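Local coordinates for protein haloacid dehalogenase/epoxide hydrolase family (Corynebacterium glutamicum ATCC 13032, PDB 2PR7) that is probably a hydrolase of the haloacid dehalogenase superfamily, binding a calcium ion in the crystal, with its substrate and reaction not yet established, at residues I39-P44 against V64-E69. Residues are numbered along the deposited sequence; the frame is centred on the assembly and turned at random.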
loop_
_atom_site.group_PDB
_atom_site.type_symbol
_atom_site.label_atom_id
_atom_site.label_comp_id
_atom_site.label_asym_id
_atom_site.label_seq_id
_atom_site.Cartn_x
_atom_site.Cartn_y
_atom_site.Cartn_z
ATOM N N ILE A 39 2.568 -1.168 -3.928
ATOM C CA ILE A 39 2.235 -2.413 -3.260
ATOM C C ILE A 39 3.551 -2.932 -2.720
ATOM O O ILE A 39 4.522 -3.085 -3.474
ATOM C CB ILE A 39 1.605 -3.461 -4.206
ATOM C CG1 ILE A 39 0.224 -2.987 -4.670
ATOM C CG2 ILE A 39 1.531 -4.822 -3.519
ATOM C CD1 ILE A 39 -0.466 -3.849 -5.686
ATOM N N LEU A 40 3.584 -3.148 -1.409
ATOM C CA LEU A 40 4.767 -3.704 -0.723
ATOM C C LEU A 40 4.293 -4.990 -0.108
ATOM O O LEU A 40 3.516 -4.997 0.863
ATOM C CB LEU A 40 5.355 -2.796 0.345
ATOM C CG LEU A 40 6.596 -3.266 1.115
ATOM C CD1 LEU A 40 7.800 -3.421 0.163
ATOM C CD2 LEU A 40 6.894 -2.318 2.243
ATOM N N SER A 41 4.754 -6.100 -0.679
ATOM C CA SER A 41 4.255 -7.394 -0.288
ATOM C C SER A 41 5.377 -8.341 0.151
ATOM O O SER A 41 6.404 -8.442 -0.543
ATOM C CB SER A 41 3.534 -7.988 -1.493
ATOM O OG SER A 41 3.130 -9.331 -1.300
ATOM N N ASN A 42 5.145 -9.089 1.232
ATOM C CA ASN A 42 6.051 -10.149 1.632
ATOM C C ASN A 42 5.582 -11.366 0.833
ATOM O O ASN A 42 4.590 -11.981 1.198
ATOM C CB ASN A 42 5.976 -10.447 3.126
ATOM C CG ASN A 42 6.799 -9.460 3.975
ATOM O OD1 ASN A 42 7.418 -8.535 3.461
ATOM N ND2 ASN A 42 6.812 -9.672 5.299
ATOM N N ASP A 43 6.299 -11.703 -0.229
ATOM C CA ASP A 43 5.856 -12.686 -1.216
ATOM C C ASP A 43 7.150 -13.127 -1.903
ATOM O O ASP A 43 8.070 -12.322 -2.046
ATOM C CB ASP A 43 4.911 -12.075 -2.246
ATOM C CG ASP A 43 4.359 -13.116 -3.234
ATOM O OD1 ASP A 43 3.254 -13.667 -2.978
ATOM O OD2 ASP A 43 4.991 -13.432 -4.256
ATOM N N PRO A 44 7.250 -14.406 -2.265
ATOM C CA PRO A 44 8.479 -14.865 -2.938
ATOM C C PRO A 44 8.752 -14.183 -4.268
ATOM O O PRO A 44 9.898 -14.216 -4.775
ATOM C CB PRO A 44 8.204 -16.354 -3.168
ATOM C CG PRO A 44 7.073 -16.701 -2.333
ATOM C CD PRO A 44 6.310 -15.508 -1.989
ATOM N N VAL A 64 5.128 -2.054 -7.781
ATOM C CA VAL A 64 4.970 -3.262 -7.007
ATOM C C VAL A 64 6.361 -3.710 -6.545
ATOM O O VAL A 64 7.283 -3.884 -7.371
ATOM C CB VAL A 64 4.289 -4.364 -7.873
ATOM C CG1 VAL A 64 4.428 -5.744 -7.227
ATOM C CG2 VAL A 64 2.798 -4.045 -8.132
ATOM N N LEU A 65 6.496 -3.907 -5.242
ATOM C CA LEU A 65 7.731 -4.391 -4.618
ATOM C C LEU A 65 7.441 -5.688 -3.857
ATOM O O LEU A 65 6.510 -5.736 -3.044
ATOM C CB LEU A 65 8.341 -3.368 -3.625
ATOM C CG LEU A 65 8.913 -2.090 -4.222
ATOM C CD1 LEU A 65 9.534 -1.237 -3.088
ATOM C CD2 LEU A 65 9.915 -2.391 -5.295
ATOM N N LEU A 66 8.238 -6.742 -4.097
ATOM C CA LEU A 66 8.014 -8.051 -3.501
ATOM C C LEU A 66 9.261 -8.434 -2.729
ATOM O O LEU A 66 10.388 -8.396 -3.279
ATOM C CB LEU A 66 7.773 -9.072 -4.605
ATOM C CG LEU A 66 6.579 -8.691 -5.503
ATOM C CD1 LEU A 66 6.468 -9.379 -6.880
ATOM C CD2 LEU A 66 5.244 -8.862 -4.723
ATOM N N SER A 67 9.090 -8.782 -1.461
ATOM C CA SER A 67 10.229 -9.107 -0.603
ATOM C C SER A 67 11.207 -10.135 -1.226
ATOM O O SER A 67 12.405 -9.989 -1.073
ATOM C CB SER A 67 9.721 -9.628 0.727
ATOM O OG SER A 67 8.979 -10.822 0.565
ATOM N N GLY A 68 10.701 -11.158 -1.910
ATOM C CA GLY A 68 11.567 -12.188 -2.480
ATOM C C GLY A 68 12.508 -11.655 -3.550
ATOM O O GLY A 68 13.466 -12.329 -3.924
ATOM N N GLU A 69 12.175 -10.497 -4.107
ATOM C CA GLU A 69 12.968 -9.815 -5.122
ATOM C C GLU A 69 13.833 -8.724 -4.493
ATOM O O GLU A 69 14.905 -8.437 -4.984
ATOM C CB GLU A 69 12.041 -9.241 -6.208
ATOM C CG GLU A 69 11.228 -10.298 -6.937
ATOM C CD GLU A 69 10.190 -9.748 -7.891
ATOM O OE1 GLU A 69 10.120 -8.500 -8.112
ATOM O OE2 GLU A 69 9.430 -10.580 -8.443
#
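Ser67, in the first turn of helix 67-70, meets Asp43 in the loop that follows strand 36-41. Ser67 OG lies between the backbone N and the carbonyl carbon (chi1 62°) and accepts a bent hydrogen bond from Asp43 N (2.9 Å, 143° at the hydrogen). Beside it, Gly68 N donates a hydrogen bond to Asp43 O, while Gly68, which has no side chain, brings its CA to 3.5 Å from Pro44 O in a CA-H...O contact. The Asp43 carboxylate turns to its own loop, where OD2 accepts from Gly45 N.

Before this loop the strands run parallel, joined by hydrogen bonds from Leu65 N to Ile39 O, Ser41 N to Leu65 O and Ser67 N to Ser41 O. On one face Ile39 and Val64 lie side by side and point the same way, Ile39 CD1 4.1 Å from Val64 CG2, against Ile52 of helix 50-57. Further along, Leu66 CD2 touches Ser41 CB at 3.8 Å and Asp43 CB at 4.1 Å. On the other face Leu40 slants across Leu65, its CD1 3.8 Å from Leu65 CB, under helix 77-86. The Ser41 side chain, at its strand's end, lies about 7 Å from the calcium ion held by Asp8, Ala10 and Asp99. This is the right-handed beta-alpha-beta crossover at the edge of the Rossmann-like HAD core.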